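Local coordinates for protein Rik1-associated factor 1 (Schizosaccharomyces pombe, PDB 4O9D) that serves, through a chain region that forms its WD-repeat beta-propeller, in the Clr4 complex that methylates histone H3 to establish heterochromatin, at residues Asn57-Gly60 with Asn61-Gly65; Leu171-Pro174 with Glu175-Glu178; Val396-Val399 with Gly400-Asn404. All coordinates share one frame; numbering follows the deposited sequence.

Contact 1: Asn57-Gly60 with Asn61-Gly65; sequences NRLG and NLWIG
Leu59 lies across the six-membered part of the Trp63 indole, the two side chains running at about a right angle. Leu59 CB does most of the touching, 3.4 Å from Trp63 CZ2 and nearly as close to CH2, while the branch ending in Leu59 CD1 stands 3.7 Å from Trp63 CH2. Leu59 CB approaches the ring obliquely, and both contacts are apolar. Backbone atoms of Gly60 meet the indole as well: Trp63 NE1 is 3.3 Å from Gly60 CA, and Trp63 CZ2, already touching Leu59, is 3.4 Å from Gly60 N. The torsion of Trp63 explains this placing. With CG beside the backbone N and anti to the carbonyl carbon (chi1 -58°), the ring folds back along the chain toward Gly60 and Leu59. Two backbone features shape the bend it covers. Gly60 has a positive phi of 91°, at which a side chain would jam against the preceding carbonyl oxygen, and the peptide bond between Gly60 and Asn61 is cis. Asn61 then turns its amide toward other parts of the chain: OD1 bonds to Ser77 OG, and ND2 to the carbonyl oxygens of Ser49 and Ser90, so this buried polar group is held at both ends. Phe26 meets the Trp63 ring edge to face. The loop with its cis peptide leads directly into strand 62-66, an inner strand of one blade of the WD-type beta-propeller, and the Trp63 ring packs against the residues just before that strand.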
loop_
_atom_site.group_PDB
_atom_site.type_symbol
_atom_site.label_atom_id
_atom_site.label_comp_id
_atom_site.label_asym_id
_atom_site.label_seq_id
_atom_site.Cartn_x
_atom_site.Cartn_y
_atom_site.Cartn_z
ATOM N N ASN A 57 0.158 1.818 25.032
ATOM C CA ASN A 57 0.684 2.644 23.955
ATOM C C ASN A 57 0.481 4.144 24.194
ATOM O O ASN A 57 -0.475 4.734 23.698
ATOM C CB ASN A 57 0.038 2.233 22.636
ATOM C CG ASN A 57 -1.469 2.398 22.651
ATOM O OD1 ASN A 57 -2.064 2.728 23.685
ATOM N ND2 ASN A 57 -2.097 2.168 21.502
ATOM N N ARG A 58 1.394 4.752 24.949
ATOM C CA ARG A 58 1.341 6.186 25.227
ATOM C C ARG A 58 1.392 6.955 23.910
ATOM O O ARG A 58 0.553 7.818 23.649
ATOM C CB ARG A 58 2.517 6.603 26.121
ATOM C CG ARG A 58 2.247 7.830 27.009
ATOM C CD ARG A 58 3.357 8.898 26.898
ATOM N NE ARG A 58 4.701 8.313 26.860
ATOM C CZ ARG A 58 5.832 9.017 26.845
ATOM N NH1 ARG A 58 7.010 8.391 26.808
ATOM N NH2 ARG A 58 5.787 10.346 26.874
ATOM N N LEU A 59 2.392 6.629 23.090
ATOM C CA LEU A 59 2.541 7.197 21.752
ATOM C C LEU A 59 2.295 6.077 20.720
ATOM O O LEU A 59 2.102 4.917 21.099
ATOM C CB LEU A 59 3.930 7.840 21.596
ATOM C CG LEU A 59 4.361 8.795 22.730
ATOM C CD1 LEU A 59 5.802 9.286 22.534
ATOM C CD2 LEU A 59 3.410 9.993 22.901
ATOM N N GLY A 60 2.283 6.419 19.431
ATOM C CA GLY A 60 1.750 5.529 18.404
ATOM C C GLY A 60 0.290 5.882 18.259
ATOM O O GLY A 60 -0.290 6.412 19.218
ATOM N N ASN A 61 -0.345 5.593 17.123
ATOM C CA ASN A 61 0.181 4.739 16.063
ATOM C C ASN A 61 0.394 5.513 14.745
ATOM O O ASN A 61 0.366 4.925 13.658
ATOM C CB ASN A 61 -0.834 3.616 15.827
ATOM C CG ASN A 61 -2.247 4.160 15.574
ATOM O OD1 ASN A 61 -2.538 5.311 15.893
ATOM N ND2 ASN A 61 -3.120 3.333 15.000
ATOM N N LEU A 62 0.617 6.824 14.844
ATOM C CA LEU A 62 0.650 7.693 13.653
ATOM C C LEU A 62 1.712 8.798 13.768
ATOM O O LEU A 62 1.572 9.737 14.560
ATOM C CB LEU A 62 -0.751 8.303 13.396
ATOM C CG LEU A 62 -0.827 9.216 12.164
ATOM C CD1 LEU A 62 -0.516 8.440 10.874
ATOM C CD2 LEU A 62 -2.184 9.940 12.072
ATOM N N TRP A 63 2.783 8.687 12.978
ATOM C CA TRP A 63 3.919 9.600 13.132
ATOM C C TRP A 63 4.261 10.346 11.844
ATOM O O TRP A 63 4.031 9.859 10.727
ATOM C CB TRP A 63 5.144 8.842 13.640
ATOM C CG TRP A 63 4.919 8.136 14.956
ATOM C CD1 TRP A 63 4.187 7.002 15.165
ATOM C CD2 TRP A 63 5.443 8.519 16.244
ATOM N NE1 TRP A 63 4.214 6.664 16.498
ATOM C CE2 TRP A 63 4.981 7.575 17.178
ATOM C CE3 TRP A 63 6.246 9.578 16.692
ATOM C CZ2 TRP A 63 5.298 7.653 18.538
ATOM C CZ3 TRP A 63 6.561 9.653 18.037
ATOM C CH2 TRP A 63 6.094 8.692 18.943
ATOM N N ILE A 64 4.802 11.548 12.008
ATOM C CA ILE A 64 5.263 12.331 10.877
ATOM C C ILE A 64 6.659 12.764 11.223
ATOM O O ILE A 64 6.885 13.302 12.322
ATOM C CB ILE A 64 4.407 13.597 10.617
ATOM C CG1 ILE A 64 2.965 13.229 10.268
ATOM C CG2 ILE A 64 5.011 14.422 9.468
ATOM C CD1 ILE A 64 2.159 14.415 9.734
ATOM N N GLY A 65 7.586 12.515 10.300
ATOM C CA GLY A 65 8.991 12.831 10.495
ATOM C C GLY A 65 9.496 13.783 9.421
ATOM O O GLY A 65 8.862 13.944 8.374
#

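Contact 2: Leu171-Pro174 with Glu175-Glu178; sequences LIYP and EALE
Tyr173 faces the first turn of a short helix, its ring standing against Ala176 and Glu175. From CB outward, the first atoms run beside the alanine: Tyr173 CB is 4.1 Å from Ala176 CB, Tyr173 CG is 3.9 Å from it, and Tyr173 CD2 comes closer, to 3.7 Å from the same methyl carbon. Ala176 N sits over the centre of one ring face. The other side of the ring perimeter belongs to Glu175. Tyr173 CD1 is 3.4 Å from Glu175 OE1, and Tyr173 CE1 lies 3.2 Å from this oxygen, which approaches at the edge near the ring plane, although the carboxylate and ring planes are 52° apart. Glu175 reaches this edge because its chain is bent at chi2 (83°), turning the acid back along the helix start. Pro174 CD also lies at the ring edge, in its plane.

Tyr173 is the N-cap residue. Its carbonyl oxygen accepts a hydrogen bond from Leu177 N at 3.0 Å, nearly straight, and Pro174 O accepts the next from Glu178 N at 2.8 Å. On the flank, Ile172 CG2 meets Leu177 CD1 at 3.7 Å; joining the residue before the N-cap to the fourth helical residue, this pair is a hydrophobic staple.

Helix 174-178 interrupts the connection from strand 165-171, outermost in its blade, to strand 182-189 of the next. Leu171 and Tyr173 pack on strands 198-204 and 214-219 of that following blade, and the Tyr173 ring stacks with Phe225, whereas Ile172 and Leu177 both touch Tyr152.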
loop_
_atom_site.group_PDB
_atom_site.type_symbol
_atom_site.label_atom_id
_atom_site.label_comp_id
_atom_site.label_asym_id
_atom_site.label_seq_id
_atom_site.Cartn_x
_atom_site.Cartn_y
_atom_site.Cartn_z
ATOM N N LEU A 171 -19.171 6.341 -4.578
ATOM C CA LEU A 171 -18.970 5.427 -5.682
ATOM C C LEU A 171 -19.644 4.102 -5.321
ATOM O O LEU A 171 -19.150 3.331 -4.475
ATOM C CB LEU A 171 -17.461 5.198 -5.965
ATOM C CG LEU A 171 -16.593 6.434 -6.256
ATOM C CD1 LEU A 171 -15.077 6.036 -6.307
ATOM C CD2 LEU A 171 -17.015 7.128 -7.528
ATOM N N ILE A 172 -20.750 3.830 -6.005
ATOM C CA ILE A 172 -21.708 2.814 -5.586
ATOM C C ILE A 172 -21.837 1.784 -6.694
ATOM O O ILE A 172 -22.088 2.141 -7.837
ATOM C CB ILE A 172 -23.103 3.480 -5.294
ATOM C CG1 ILE A 172 -22.993 4.465 -4.120
ATOM C CG2 ILE A 172 -24.179 2.453 -4.979
ATOM C CD1 ILE A 172 -24.285 5.252 -3.880
ATOM N N TYR A 173 -21.602 0.514 -6.371
ATOM C CA TYR A 173 -21.808 -0.561 -7.341
ATOM C C TYR A 173 -22.854 -1.447 -6.684
ATOM O O TYR A 173 -22.529 -2.272 -5.833
ATOM C CB TYR A 173 -20.494 -1.300 -7.615
ATOM C CG TYR A 173 -20.571 -2.510 -8.543
ATOM C CD1 TYR A 173 -21.721 -2.806 -9.259
ATOM C CD2 TYR A 173 -19.469 -3.367 -8.672
ATOM C CE1 TYR A 173 -21.772 -3.914 -10.098
ATOM C CE2 TYR A 173 -19.508 -4.477 -9.494
ATOM C CZ TYR A 173 -20.654 -4.747 -10.211
ATOM O OH TYR A 173 -20.691 -5.852 -11.027
ATOM N N PRO A 174 -24.138 -1.219 -7.021
ATOM C CA PRO A 174 -25.243 -1.846 -6.288
ATOM C C PRO A 174 -25.165 -3.358 -6.195
ATOM O O PRO A 174 -25.456 -3.900 -5.134
ATOM C CB PRO A 174 -26.487 -1.425 -7.089
ATOM C CG PRO A 174 -26.095 -0.183 -7.805
ATOM C CD PRO A 174 -24.620 -0.346 -8.111
ATOM N N GLU A 175 -24.770 -4.032 -7.274
ATOM C CA GLU A 175 -24.675 -5.491 -7.263
ATOM C C GLU A 175 -23.615 -5.999 -6.245
ATOM O O GLU A 175 -23.851 -6.956 -5.491
ATOM C CB GLU A 175 -24.381 -6.013 -8.674
ATOM C CG GLU A 175 -25.565 -5.895 -9.630
ATOM C CD GLU A 175 -25.712 -4.508 -10.265
ATOM O OE1 GLU A 175 -24.975 -3.554 -9.900
ATOM O OE2 GLU A 175 -26.569 -4.385 -11.159
ATOM N N ALA A 176 -22.465 -5.336 -6.196
ATOM C CA ALA A 176 -21.493 -5.617 -5.144
ATOM C C ALA A 176 -22.138 -5.428 -3.775
ATOM O O ALA A 176 -22.021 -6.277 -2.886
ATOM C CB ALA A 176 -20.291 -4.697 -5.289
ATOM N N LEU A 177 -22.845 -4.317 -3.593
ATOM C CA LEU A 177 -23.439 -4.060 -2.285
ATOM C C LEU A 177 -24.477 -5.121 -1.916
ATOM O O LEU A 177 -24.539 -5.539 -0.767
ATOM C CB LEU A 177 -24.044 -2.666 -2.234
ATOM C CG LEU A 177 -23.032 -1.523 -2.182
ATOM C CD1 LEU A 177 -23.713 -0.215 -2.523
ATOM C CD2 LEU A 177 -22.399 -1.427 -0.822
ATOM N N GLU A 178 -25.280 -5.564 -2.884
ATOM C CA GLU A 178 -26.256 -6.638 -2.628
ATOM C C GLU A 178 -25.569 -7.876 -2.085
ATOM O O GLU A 178 -26.108 -8.583 -1.231
ATOM C CB GLU A 178 -26.976 -7.046 -3.918
ATOM C CG GLU A 178 -27.981 -6.041 -4.467
ATOM C CD GLU A 178 -28.532 -6.494 -5.815
ATOM O OE1 GLU A 178 -28.448 -7.715 -6.085
ATOM O OE2 GLU A 178 -29.023 -5.650 -6.609
#

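Contact 3: Val396-Val399 with Gly400-Asn404; sequences VCCV and GGDVN
Val396 and Asn404 face each other as an antiparallel hydrogen-bonded pair, joined by two 2.8 Å bonds, Val396 N to Asn404 O and Asn404 N to Val396 O. Cys397 and Val403 follow as a non-hydrogen-bonded pair, and their side chains meet on one sheet face, Cys397 SG 4.0 Å from Val403 CG2. Nearer the turn, Cys398 N donates to Asp402 O over 3.2 Å, tilted 20° from the carbonyl plane. That oxygen also receives a CA-H contact from Cys397 and a bond from a water, so two hydrogen bonds and a CA-H contact meet at it. The water donates to Cys398 O at 2.9 Å and to Asp402 O at 3.2 Å, bridging the two.

Cys398 SG occupies the position between its backbone N and carbonyl carbon (chi1 68°), which sets it 3.4 Å from Asp402 CB, alongside the start of the acid's side chain.

The turn that joins the strands is consistent with this register. Cys398 to Gly401 form a type II beta turn, closed by a weak bond from Gly401 N to Cys398 O. Gly400 and Gly401 both have positive phi, at which a side chain would jam against the preceding carbonyl. Cys398 stands opposite both Gly401 and Asp402, the pattern of a G1 beta bulge following a type II turn. Asp402 is tied outward through OD1 to Asn27 and, weakly, through OD2 to Asn379; Gly400 N bonds to Asp32, and Asn404 OD1 to His25.

The hairpin belongs to the repeat designated WD 4. Strand 393-398 is flanked by strand 382-387, and strand 403-407 by the N-terminal strand 21-26, which completes this blade from the far end of the chain.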
loop_
_atom_site.group_PDB
_atom_site.type_symbol
_atom_site.label_atom_id
_atom_site.label_comp_id
_atom_site.label_asym_id
_atom_site.label_seq_id
_atom_site.Cartn_x
_atom_site.Cartn_y
_atom_site.Cartn_z
ATOM N N VAL A 396 12.048 -0.235 5.975
ATOM C CA VAL A 396 11.656 -1.612 6.171
ATOM C C VAL A 396 11.215 -1.811 7.617
ATOM O O VAL A 396 11.869 -1.332 8.530
ATOM C CB VAL A 396 12.845 -2.554 5.828
ATOM C CG1 VAL A 396 12.473 -4.007 6.025
ATOM C CG2 VAL A 396 13.287 -2.294 4.394
ATOM N N CYS A 397 10.092 -2.501 7.820
ATOM C CA CYS A 397 9.514 -2.680 9.164
ATOM C C CYS A 397 9.293 -4.157 9.477
ATOM O O CYS A 397 9.087 -4.962 8.566
ATOM C CB CYS A 397 8.165 -1.983 9.259
ATOM S SG CYS A 397 8.051 -0.363 8.475
ATOM N N CYS A 398 9.286 -4.521 10.757
ATOM C CA CYS A 398 9.079 -5.928 11.116
ATOM C C CYS A 398 8.160 -6.067 12.313
ATOM O O CYS A 398 7.829 -5.089 12.968
ATOM C CB CYS A 398 10.414 -6.643 11.369
ATOM S SG CYS A 398 11.343 -6.094 12.845
ATOM N N VAL A 399 7.707 -7.287 12.564
ATOM C CA VAL A 399 6.838 -7.543 13.686
ATOM C C VAL A 399 7.499 -7.068 14.974
ATOM O O VAL A 399 8.653 -7.367 15.208
ATOM C CB VAL A 399 6.521 -9.033 13.806
ATOM C CG1 VAL A 399 5.765 -9.307 15.097
ATOM C CG2 VAL A 399 5.707 -9.486 12.589
ATOM N N GLY A 400 6.756 -6.318 15.791
ATOM C CA GLY A 400 7.264 -5.866 17.076
ATOM C C GLY A 400 7.667 -4.401 17.089
ATOM O O GLY A 400 8.253 -3.932 18.065
ATOM N N GLY A 401 7.380 -3.683 16.003
ATOM C CA GLY A 401 7.545 -2.244 15.990
ATOM C C GLY A 401 8.830 -1.673 15.415
ATOM O O GLY A 401 8.948 -0.449 15.326
ATOM N N ASP A 402 9.792 -2.511 15.024
ATOM C CA ASP A 402 11.021 -1.982 14.436
ATOM C C ASP A 402 10.755 -1.311 13.102
ATOM O O ASP A 402 10.076 -1.861 12.251
ATOM C CB ASP A 402 12.077 -3.078 14.234
ATOM C CG ASP A 402 12.894 -3.337 15.498
ATOM O OD1 ASP A 402 12.911 -2.454 16.384
ATOM O OD2 ASP A 402 13.512 -4.414 15.610
ATOM N N VAL A 403 11.321 -0.128 12.927
ATOM C CA VAL A 403 11.332 0.549 11.637
ATOM C C VAL A 403 12.761 0.957 11.277
ATOM O O VAL A 403 13.357 1.809 11.953
ATOM C CB VAL A 403 10.421 1.804 11.665
ATOM C CG1 VAL A 403 10.480 2.564 10.322
ATOM C CG2 VAL A 403 9.020 1.395 11.962
ATOM N N ASN A 404 13.322 0.330 10.242
ATOM C CA ASN A 404 14.639 0.712 9.750
ATOM C C ASN A 404 14.572 1.587 8.508
ATOM O O ASN A 404 13.900 1.246 7.535
ATOM C CB ASN A 404 15.500 -0.530 9.460
ATOM C CG ASN A 404 15.874 -1.283 10.726
ATOM O OD1 ASN A 404 15.623 -0.813 11.829
ATOM N ND2 ASN A 404 16.481 -2.445 10.568
HETATM O O HOH W 1 6.984 -2.282 12.734
#

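In the fold
All three contacts are local, each formed within one continuous run of chain, and they sit at different places round an eight-bladed propeller. Contacts 1 and 3 lie on the same side of the chain's centre, in neighbouring blades, strand 21-26 closing the blade of contact 3 before the chain passes to strand 33-38 in the blade of contact 1. Their centres are 14 Å apart and their nearest atoms about 8 Å, so they do not touch. Phe26 links them, meeting Trp63 of contact 1 and bonding through its backbone to Val403 of contact 3. Contact 2 is remote, its centre about 35 Å from that of contact 1 and about 37 Å from that of contact 3, on the opposite side of the chain's centre from contact 3.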